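Flavodoxin (Lactobacillus reuteri, PDB 5VEG) binds flavin mononucleotide and probably serves as a low-potential electron donor to redox enzymes, in association with a propanediol-utilising bacterial microcompartment. Local coordinates at residues Asn43-Leu55 with Leu155-Ala169. Sequence-based numbering, arbitrary orientation.
Sequences NNEEVANIVCDSL and LEPYEEDIERLNKFA. With FMN (flavin mononucleotide), chain D.
Leu165 fills the angle between helix 43-55 and helix 159-169, whose axes approach to 8.8 Å and cross at -50°. Its CB lies against Ile50 CG2. Beyond CG the side chain forks: CD1 meets Ile50 CG2 at 3.8 Å and also touches Val47 CG1, whereas CD2 packs 3.8 Å from Val51 CG2 and reaches the same Val47 methyl. With CG set beside the backbone N (chi1 -69°), the two methyls straddle the patch made by Val47, Ile50 and Val51, and the leucine crosses each of these side chains at about a right angle. Ile50 is gripped from a second direction, its CD1 resting 3.7 Å from Pro157 CG and close to Ile162 CG1. The proline ring also carries the carboxylate end of Glu46, with CD 3.6 Å from Pro157 CG, which brings Glu46 near the like-charged Glu156.

Toward the C-terminal end of helix 43-55 the backbones come closer around small residues, Ser54 facing Ala169. Ala169 CB sits 3.6 Å from Ser54 CB and also meets Leu55 CD2, while Ser54 OG turns back to donate to Ile50 O, a carbonyl that Ser54 N approaches from the opposite face. Val51 CG1 lies near the plane of the Phe168 ring, at its edge.

At the other end, helix 43-55 points its N-terminus at the FMN phosphate. Asn43 N hydrogen-bonds to O1P, Asn44 N and ND2 both hydrogen-bond to O2P, and Asn43 ND2 gives a nearly straight bond (173°) to ribityl O4'. Beneath the packed helices, Val47 and Leu165 both rest on Ala117 of strand 113-120. The first and last helices thus cover one face of the five-stranded parallel sheet, in the 2-1-3-4-5 order of the flavodoxin fold, with the phosphate-binding helix N-terminus at its cofactor site.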
ATOM      1  N   ASN A  43      -8.018  10.400  -3.147  1.00 33.45           N
ATOM      2  CA  ASN A  43      -7.218  10.529  -1.933  1.00 29.82           C
ATOM      3  C   ASN A  43      -6.147   9.442  -1.852  1.00 24.47           C
ATOM      4  O   ASN A  43      -5.001   9.722  -1.499  1.00 27.41           O
ATOM      5  CB  ASN A  43      -8.118  10.488  -0.689  1.00 24.94           C
ATOM      6  CG  ASN A  43      -8.917  11.781  -0.505  1.00 32.39           C
ATOM      7  OD1 ASN A  43      -8.558  12.825  -1.047  1.00 29.42           O
ATOM      8  ND2 ASN A  43     -10.017  11.701   0.247  1.00 28.66           N
ATOM      9  N   ASN A  44      -6.508   8.198  -2.159  1.00 26.29           N
ATOM     10  CA  ASN A  44      -5.546   7.105  -2.070  1.00 26.43           C
ATOM     11  C   ASN A  44      -4.568   7.093  -3.223  1.00 28.46           C
ATOM     12  O   ASN A  44      -3.469   6.543  -3.077  1.00 30.86           O
ATOM     13  CB  ASN A  44      -6.282   5.780  -1.990  1.00 20.71           C
ATOM     14  CG  ASN A  44      -6.797   5.517  -0.603  1.00 26.96           C
ATOM     15  OD1 ASN A  44      -6.077   4.976   0.230  1.00 26.10           O
ATOM     16  ND2 ASN A  44      -8.040   5.920  -0.335  1.00 27.68           N
ATOM     17  N   GLU A  45      -4.936   7.684  -4.363  1.00 30.10           N
ATOM     18  CA  GLU A  45      -3.948   7.917  -5.409  1.00 31.70           C
ATOM     19  C   GLU A  45      -2.970   9.002  -4.985  1.00 30.27           C
ATOM     20  O   GLU A  45      -1.767   8.909  -5.259  1.00 29.67           O
ATOM     21  CB  GLU A  45      -4.641   8.293  -6.719  1.00 31.93           C
ATOM     22  CG  GLU A  45      -3.667   8.687  -7.796  1.00 33.96           C
ATOM     23  CD  GLU A  45      -4.329   8.976  -9.127  1.00 41.30           C
ATOM     24  OE1 GLU A  45      -5.554   8.738  -9.265  1.00 38.34           O
ATOM     25  OE2 GLU A  45      -3.599   9.425 -10.041  1.00 44.27           O
ATOM     26  N   GLU A  46      -3.474  10.035  -4.304  1.00 31.29           N
ATOM     27  CA  GLU A  46      -2.590  11.020  -3.686  1.00 31.54           C
ATOM     28  C   GLU A  46      -1.621  10.355  -2.713  1.00 31.36           C
ATOM     29  O   GLU A  46      -0.416  10.642  -2.733  1.00 32.00           O
ATOM     30  CB  GLU A  46      -3.431  12.092  -2.977  1.00 29.77           C
ATOM     31  CG  GLU A  46      -2.695  13.351  -2.600  1.00 42.34           C
ATOM     32  CD  GLU A  46      -3.646  14.441  -2.084  1.00 56.42           C
ATOM     33  OE1 GLU A  46      -4.883  14.287  -2.229  1.00 50.82           O
ATOM     34  OE2 GLU A  46      -3.158  15.454  -1.539  1.00 53.28           O
ATOM     35  N   VAL A  47      -2.120   9.447  -1.867  1.00 28.72           N
ATOM     36  CA  VAL A  47      -1.245   8.744  -0.922  1.00 27.87           C
ATOM     37  C   VAL A  47      -0.185   7.948  -1.676  1.00 26.09           C
ATOM     38  O   VAL A  47       1.006   7.998  -1.349  1.00 27.51           O
ATOM     39  CB  VAL A  47      -2.066   7.833   0.004  1.00 30.77           C
ATOM     40  CG1 VAL A  47      -1.136   6.899   0.836  1.00 23.82           C
ATOM     41  CG2 VAL A  47      -3.003   8.674   0.918  1.00 27.00           C
ATOM     42  N   ALA A  48      -0.611   7.193  -2.689  1.00 24.24           N
ATOM     43  CA  ALA A  48       0.344   6.446  -3.506  1.00 27.17           C
ATOM     44  C   ALA A  48       1.376   7.377  -4.151  1.00 27.12           C
ATOM     45  O   ALA A  48       2.573   7.067  -4.173  1.00 29.05           O
ATOM     46  CB  ALA A  48      -0.411   5.636  -4.563  1.00 22.43           C
ATOM     47  N   ASN A  49       0.929   8.527  -4.670  1.00 31.07           N
ATOM     48  CA  ASN A  49       1.855   9.495  -5.264  1.00 29.83           C
ATOM     49  C   ASN A  49       2.915   9.940  -4.265  1.00 33.26           C
ATOM     50  O   ASN A  49       4.098  10.045  -4.605  1.00 34.20           O
ATOM     51  CB  ASN A  49       1.095  10.724  -5.775  1.00 28.87           C
ATOM     52  CG  ASN A  49       0.252  10.455  -7.017  1.00 37.54           C
ATOM     53  OD1 ASN A  49       0.343   9.400  -7.655  1.00 36.09           O
ATOM     54  ND2 ASN A  49      -0.580  11.430  -7.366  1.00 32.46           N
ATOM     55  N   ILE A  50       2.505  10.241  -3.029  1.00 31.34           N
ATOM     56  CA  ILE A  50       3.468  10.668  -2.020  1.00 26.14           C
ATOM     57  C   ILE A  50       4.465   9.557  -1.728  1.00 31.00           C
ATOM     58  O   ILE A  50       5.660   9.811  -1.553  1.00 30.87           O
ATOM     59  CB  ILE A  50       2.736  11.122  -0.743  1.00 29.79           C
ATOM     60  CG1 ILE A  50       1.879  12.362  -1.049  1.00 31.51           C
ATOM     61  CG2 ILE A  50       3.731  11.384   0.383  1.00 32.45           C
ATOM     62  CD1 ILE A  50       0.777  12.664   0.003  1.00 30.35           C
ATOM     63  N   VAL A  51       3.993   8.310  -1.667  1.00 29.19           N
ATOM     64  CA  VAL A  51       4.899   7.198  -1.384  1.00 29.24           C
ATOM     65  C   VAL A  51       5.856   6.979  -2.555  1.00 25.06           C
ATOM     66  O   VAL A  51       7.057   6.761  -2.359  1.00 31.77           O
ATOM     67  CB  VAL A  51       4.094   5.927  -1.047  1.00 28.61           C
ATOM     68  CG1 VAL A  51       5.033   4.734  -0.880  1.00 28.92           C
ATOM     69  CG2 VAL A  51       3.234   6.139   0.246  1.00 24.57           C
ATOM     70  N   CYS A  52       5.347   7.058  -3.788  1.00 27.54           N
ATOM     71  CA  CYS A  52       6.211   6.936  -4.961  1.00 30.07           C
ATOM     72  C   CYS A  52       7.281   8.016  -4.982  1.00 33.99           C
ATOM     73  O   CYS A  52       8.443   7.744  -5.306  1.00 38.71           O
ATOM     74  CB  CYS A  52       5.392   7.019  -6.241  1.00 33.71           C
ATOM     75  SG  CYS A  52       4.302   5.658  -6.488  1.00 47.72           S
ATOM     76  N   ASP A  53       6.902   9.253  -4.654  1.00 39.20           N
ATOM     77  CA  ASP A  53       7.870  10.340  -4.593  1.00 38.91           C
ATOM     78  C   ASP A  53       8.940  10.061  -3.545  1.00 39.64           C
ATOM     79  O   ASP A  53      10.137  10.194  -3.820  1.00 42.24           O
ATOM     80  CB  ASP A  53       7.161  11.666  -4.297  1.00 40.04           C
ATOM     81  CG  ASP A  53       6.374  12.194  -5.489  1.00 57.34           C
ATOM     82  OD1 ASP A  53       6.650  11.759  -6.634  1.00 51.07           O
ATOM     83  OD2 ASP A  53       5.476  13.046  -5.277  1.00 54.05           O
ATOM     84  N   SER A  54       8.531   9.683  -2.326  1.00 36.59           N
ATOM     85  CA  SER A  54       9.512   9.439  -1.269  1.00 34.13           C
ATOM     86  C   SER A  54      10.432   8.267  -1.613  1.00 40.62           C
ATOM     87  O   SER A  54      11.630   8.301  -1.306  1.00 37.56           O
ATOM     88  CB  SER A  54       8.816   9.183   0.070  1.00 33.70           C
ATOM     89  OG  SER A  54       7.815  10.154   0.323  1.00 42.28           O
ATOM     90  N   LEU A  55       9.890   7.213  -2.231  1.00 37.71           N
ATOM     91  CA  LEU A  55      10.743   6.102  -2.640  1.00 36.77           C
ATOM     92  C   LEU A  55      11.711   6.537  -3.737  1.00 36.30           C
ATOM     93  O   LEU A  55      12.912   6.252  -3.656  1.00 37.33           O
ATOM     94  CB  LEU A  55       9.887   4.912  -3.089  1.00 30.91           C
ATOM     95  CG  LEU A  55       9.111   4.200  -1.959  1.00 25.42           C
ATOM     96  CD1 LEU A  55       8.133   3.190  -2.536  1.00 28.47           C
ATOM     97  CD2 LEU A  55      10.035   3.507  -0.963  1.00 21.70           C
ATOM     98  N   LEU A 155      -8.848  11.029   5.468  1.00 26.96           N
ATOM     99  CA  LEU A 155      -9.271  11.847   4.324  1.00 28.50           C
ATOM    100  C   LEU A 155      -8.025  12.298   3.570  1.00 34.43           C
ATOM    101  O   LEU A 155      -7.199  11.448   3.183  1.00 32.79           O
ATOM    102  CB  LEU A 155     -10.185  12.985   4.814  1.00 30.21           C
ATOM    103  CG  LEU A 155     -11.526  12.620   5.439  1.00 29.52           C
ATOM    104  CD1 LEU A 155     -12.369  13.883   5.635  1.00 35.13           C
ATOM    105  CD2 LEU A 155     -12.289  11.595   4.603  1.00 28.32           C
ATOM    106  N   GLU A 156      -7.844  13.605   3.322  1.00 33.38           N
ATOM    107  CA  GLU A 156      -6.740  14.051   2.496  1.00 35.27           C
ATOM    108  C   GLU A 156      -5.447  14.049   3.300  1.00 40.17           C
ATOM    109  O   GLU A 156      -5.455  14.374   4.491  1.00 36.16           O
ATOM    110  CB  GLU A 156      -7.004  15.448   1.948  1.00 40.45           C
ATOM    111  CG  GLU A 156      -7.131  15.457   0.438  1.00 52.27           C
ATOM    112  CD  GLU A 156      -7.205  16.849  -0.141  1.00 63.60           C
ATOM    113  OE1 GLU A 156      -6.140  17.497  -0.256  1.00 63.21           O
ATOM    114  OE2 GLU A 156      -8.324  17.283  -0.496  1.00 54.87           O
ATOM    115  N   PRO A 157      -4.330  13.682   2.675  1.00 34.60           N
ATOM    116  CA  PRO A 157      -3.047  13.716   3.386  1.00 36.07           C
ATOM    117  C   PRO A 157      -2.567  15.151   3.550  1.00 42.35           C
ATOM    118  O   PRO A 157      -2.533  15.920   2.591  1.00 38.66           O
ATOM    119  CB  PRO A 157      -2.113  12.899   2.480  1.00 34.90           C
ATOM    120  CG  PRO A 157      -2.724  12.992   1.112  1.00 37.43           C
ATOM    121  CD  PRO A 157      -4.213  13.121   1.313  1.00 38.56           C
ATOM    122  N   TYR A 158      -2.218  15.511   4.782  1.00 36.77           N
ATOM    123  CA  TYR A 158      -1.663  16.817   5.093  1.00 49.08           C
ATOM    124  C   TYR A 158      -0.215  16.658   5.579  1.00 57.40           C
ATOM    125  O   TYR A 158       0.403  15.598   5.392  1.00 44.09           O
ATOM    126  CB  TYR A 158      -2.566  17.521   6.102  1.00 47.27           C
ATOM    127  CG  TYR A 158      -3.472  18.576   5.489  1.00 51.60           C
ATOM    128  CD1 TYR A 158      -4.628  18.219   4.799  1.00 48.29           C
ATOM    129  CD2 TYR A 158      -3.172  19.932   5.610  1.00 57.34           C
ATOM    130  CE1 TYR A 158      -5.464  19.194   4.237  1.00 49.23           C
ATOM    131  CE2 TYR A 158      -3.988  20.907   5.058  1.00 53.01           C
ATOM    132  CZ  TYR A 158      -5.137  20.536   4.370  1.00 59.34           C
ATOM    133  OH  TYR A 158      -5.958  21.511   3.826  1.00 54.77           O
ATOM    134  N   GLU A 159       0.326  17.712   6.203  1.00 54.62           N
ATOM    135  CA  GLU A 159       1.765  17.752   6.464  1.00 53.43           C
ATOM    136  C   GLU A 159       2.213  16.598   7.353  1.00 47.14           C
ATOM    137  O   GLU A 159       3.226  15.944   7.068  1.00 51.27           O
ATOM    138  CB  GLU A 159       2.149  19.093   7.092  1.00 64.27           C
ATOM    139  CG  GLU A 159       2.977  19.987   6.184  1.00 77.38           C
ATOM    140  CD  GLU A 159       2.911  21.452   6.586  1.00 98.41           C
ATOM    141  OE1 GLU A 159       2.815  21.734   7.800  1.00103.91           O
ATOM    142  OE2 GLU A 159       2.945  22.322   5.687  1.00101.71           O
ATOM    143  N   GLU A 160       1.475  16.335   8.434  1.00 37.82           N
ATOM    144  CA  GLU A 160       1.807  15.218   9.314  1.00 47.86           C
ATOM    145  C   GLU A 160       1.727  13.889   8.569  1.00 40.68           C
ATOM    146  O   GLU A 160       2.627  13.052   8.686  1.00 38.96           O
ATOM    147  CB  GLU A 160       0.875  15.207  10.530  1.00 45.40           C
ATOM    148  CG  GLU A 160       0.513  16.592  11.089  1.00 59.73           C
ATOM    149  CD  GLU A 160      -0.626  17.271  10.323  1.00 60.68           C
ATOM    150  OE1 GLU A 160      -0.350  18.269   9.622  1.00 63.94           O
ATOM    151  OE2 GLU A 160      -1.787  16.807  10.413  1.00 59.79           O
ATOM    152  N   ASP A 161       0.648  13.675   7.808  1.00 36.10           N
ATOM    153  CA  ASP A 161       0.530  12.459   7.001  1.00 41.53           C
ATOM    154  C   ASP A 161       1.704  12.309   6.041  1.00 39.62           C
ATOM    155  O   ASP A 161       2.220  11.199   5.837  1.00 34.88           O
ATOM    156  CB  ASP A 161      -0.784  12.474   6.224  1.00 44.93           C
ATOM    157  CG  ASP A 161      -1.968  12.784   7.107  1.00 47.72           C
ATOM    158  OD1 ASP A 161      -2.077  12.134   8.164  1.00 45.45           O
ATOM    159  OD2 ASP A 161      -2.786  13.661   6.753  1.00 50.87           O
ATOM    160  N   ILE A 162       2.141  13.419   5.445  1.00 36.17           N
ATOM    161  CA  ILE A 162       3.256  13.378   4.505  1.00 35.43           C
ATOM    162  C   ILE A 162       4.533  12.943   5.207  1.00 39.28           C
ATOM    163  O   ILE A 162       5.283  12.096   4.696  1.00 38.73           O
ATOM    164  CB  ILE A 162       3.421  14.742   3.817  1.00 38.33           C
ATOM    165  CG1 ILE A 162       2.214  15.014   2.919  1.00 46.45           C
ATOM    166  CG2 ILE A 162       4.710  14.772   3.028  1.00 40.07           C
ATOM    167  CD1 ILE A 162       1.982  16.481   2.629  1.00 51.32           C
ATOM    168  N   GLU A 163       4.792  13.489   6.400  1.00 41.68           N
ATOM    169  CA  GLU A 163       5.973  13.056   7.133  1.00 37.25           C
ATOM    170  C   GLU A 163       5.870  11.577   7.488  1.00 33.14           C
ATOM    171  O   GLU A 163       6.846  10.839   7.362  1.00 32.49           O
ATOM    172  CB  GLU A 163       6.177  13.914   8.383  1.00 44.87           C
ATOM    173  CG  GLU A 163       6.901  15.228   8.075  1.00 55.73           C
ATOM    174  CD  GLU A 163       6.695  16.326   9.120  1.00 70.55           C
ATOM    175  OE1 GLU A 163       6.205  16.032  10.234  1.00 73.43           O
ATOM    176  OE2 GLU A 163       7.024  17.496   8.824  1.00 74.53           O
ATOM    177  N   ARG A 164       4.684  11.115   7.898  1.00 33.72           N
ATOM    178  CA  ARG A 164       4.505   9.696   8.208  1.00 33.41           C
ATOM    179  C   ARG A 164       4.728   8.816   6.979  1.00 29.05           C
ATOM    180  O   ARG A 164       5.325   7.740   7.087  1.00 31.27           O
ATOM    181  CB  ARG A 164       3.115   9.449   8.793  1.00 35.30           C
ATOM    182  CG  ARG A 164       2.912  10.140  10.126  1.00 36.48           C
ATOM    183  CD  ARG A 164       2.010   9.358  11.038  1.00 44.74           C
ATOM    184  NE  ARG A 164       1.966   9.923  12.390  1.00 47.30           N
ATOM    185  CZ  ARG A 164       2.701   9.502  13.420  1.00 46.74           C
ATOM    186  NH1 ARG A 164       3.549   8.485  13.276  1.00 37.77           N
ATOM    187  NH2 ARG A 164       2.569  10.086  14.614  1.00 35.53           N
ATOM    188  N   LEU A 165       4.261   9.252   5.804  1.00 31.09           N
ATOM    189  CA  LEU A 165       4.502   8.483   4.585  1.00 31.30           C
ATOM    190  C   LEU A 165       5.971   8.508   4.167  1.00 35.02           C
ATOM    191  O   LEU A 165       6.430   7.590   3.481  1.00 32.31           O
ATOM    192  CB  LEU A 165       3.617   8.999   3.450  1.00 25.31           C
ATOM    193  CG  LEU A 165       2.111   8.718   3.618  1.00 28.86           C
ATOM    194  CD1 LEU A 165       1.314   9.463   2.553  1.00 26.39           C
ATOM    195  CD2 LEU A 165       1.795   7.221   3.582  1.00 29.38           C
ATOM    196  N   ASN A 166       6.725   9.525   4.577  1.00 34.39           N
ATOM    197  CA  ASN A 166       8.159   9.520   4.309  1.00 33.13           C
ATOM    198  C   ASN A 166       8.887   8.523   5.196  1.00 32.82           C
ATOM    199  O   ASN A 166       9.770   7.800   4.725  1.00 36.26           O
ATOM    200  CB  ASN A 166       8.733  10.921   4.506  1.00 33.04           C
ATOM    201  CG  ASN A 166       8.780  11.702   3.228  1.00 51.43           C
ATOM    202  OD1 ASN A 166       7.842  12.433   2.897  1.00 58.11           O
ATOM    203  ND2 ASN A 166       9.873  11.547   2.481  1.00 54.49           N
ATOM    204  N   LYS A 167       8.561   8.485   6.491  1.00 33.05           N
ATOM    205  CA  LYS A 167       9.149   7.463   7.352  1.00 36.05           C
ATOM    206  C   LYS A 167       8.765   6.065   6.881  1.00 33.30           C
ATOM    207  O   LYS A 167       9.597   5.147   6.889  1.00 33.51           O
ATOM    208  CB  LYS A 167       8.721   7.688   8.803  1.00 30.03           C
ATOM    209  CG  LYS A 167       9.304   8.973   9.400  1.00 44.41           C
ATOM    210  CD  LYS A 167       8.632   9.384  10.716  1.00 59.39           C
ATOM    211  CE  LYS A 167       9.439  10.472  11.439  1.00 60.78           C
ATOM    212  NZ  LYS A 167       8.741  11.021  12.637  1.00 65.75           N
ATOM    213  N   PHE A 168       7.497   5.886   6.498  1.00 29.63           N
ATOM    214  CA  PHE A 168       7.034   4.667   5.842  1.00 29.49           C
ATOM    215  C   PHE A 168       7.985   4.258   4.716  1.00 28.48           C
ATOM    216  O   PHE A 168       8.541   3.156   4.734  1.00 30.31           O
ATOM    217  CB  PHE A 168       5.613   4.923   5.337  1.00 28.57           C
ATOM    218  CG  PHE A 168       4.963   3.777   4.605  1.00 28.06           C
ATOM    219  CD1 PHE A 168       4.430   2.693   5.298  1.00 23.94           C
ATOM    220  CD2 PHE A 168       4.781   3.847   3.233  1.00 29.47           C
ATOM    221  CE1 PHE A 168       3.790   1.673   4.630  1.00 24.85           C
ATOM    222  CE2 PHE A 168       4.131   2.825   2.539  1.00 31.11           C
ATOM    223  CZ  PHE A 168       3.626   1.740   3.237  1.00 27.08           C
ATOM    224  N   ALA A 169       8.232   5.163   3.760  1.00 28.20           N
ATOM    225  CA  ALA A 169       9.132   4.859   2.645  1.00 32.73           C
ATOM    226  C   ALA A 169      10.553   4.560   3.115  1.00 34.29           C
ATOM    227  O   ALA A 169      11.199   3.637   2.606  1.00 34.76           O
ATOM    228  CB  ALA A 169       9.149   6.017   1.651  1.00 33.63           C
TER
HETATM  229  N1  FMN D 201     -13.683   5.120   5.345  1.00 28.61           N
HETATM  230  C2  FMN D 201     -13.256   4.211   6.291  1.00 26.68           C
HETATM  231  O2  FMN D 201     -12.138   4.330   6.783  1.00 26.30           O
HETATM  232  N3  FMN D 201     -14.083   3.184   6.695  1.00 26.36           N
HETATM  233  C4  FMN D 201     -15.347   3.052   6.158  1.00 26.62           C
HETATM  234  O4  FMN D 201     -16.056   2.124   6.532  1.00 30.30           O
HETATM  235  C4A FMN D 201     -15.795   3.967   5.204  1.00 26.60           C
HETATM  236  N5  FMN D 201     -17.058   3.858   4.648  1.00 29.94           N
HETATM  237  C5A FMN D 201     -17.458   4.789   3.697  1.00 32.47           C
HETATM  238  C6  FMN D 201     -18.730   4.711   3.119  1.00 41.91           C
HETATM  239  C7  FMN D 201     -19.131   5.652   2.163  1.00 36.20           C
HETATM  240  C7M FMN D 201     -20.497   5.576   1.538  1.00 34.70           C
HETATM  241  C8  FMN D 201     -18.269   6.678   1.791  1.00 36.61           C
HETATM  242  C8M FMN D 201     -18.705   7.690   0.767  1.00 35.59           C
HETATM  243  C9  FMN D 201     -17.004   6.767   2.365  1.00 28.54           C
HETATM  244  C9A FMN D 201     -16.604   5.815   3.304  1.00 31.14           C
HETATM  245  N10 FMN D 201     -15.344   5.912   3.852  1.00 27.14           N
HETATM  246  C10 FMN D 201     -14.948   5.002   4.806  1.00 28.83           C
HETATM  247  C1' FMN D 201     -14.461   7.061   3.465  1.00 26.14           C
HETATM  248  C2' FMN D 201     -13.464   6.853   2.333  1.00 29.21           C
HETATM  249  O2' FMN D 201     -12.655   5.748   2.646  1.00 29.62           O
HETATM  250  C3' FMN D 201     -12.607   8.106   2.355  1.00 31.24           C
HETATM  251  O3' FMN D 201     -13.343   9.242   1.941  1.00 31.22           O
HETATM  252  C4' FMN D 201     -11.371   7.984   1.487  1.00 28.19           C
HETATM  253  O4' FMN D 201     -10.602   9.148   1.655  1.00 25.70           O
HETATM  254  C5' FMN D 201     -11.754   7.885   0.020  1.00 29.45           C
HETATM  255  O5' FMN D 201     -10.567   7.586  -0.683  1.00 30.96           O
HETATM  256  P   FMN D 201     -10.471   7.821  -2.274  1.00 29.93           P
HETATM  257  O1P FMN D 201     -10.591   9.306  -2.535  1.00 32.54           O
HETATM  258  O2P FMN D 201      -9.098   7.333  -2.701  1.00 30.55           O
HETATM  259  O3P FMN D 201     -11.592   7.113  -2.976  1.00 29.91           O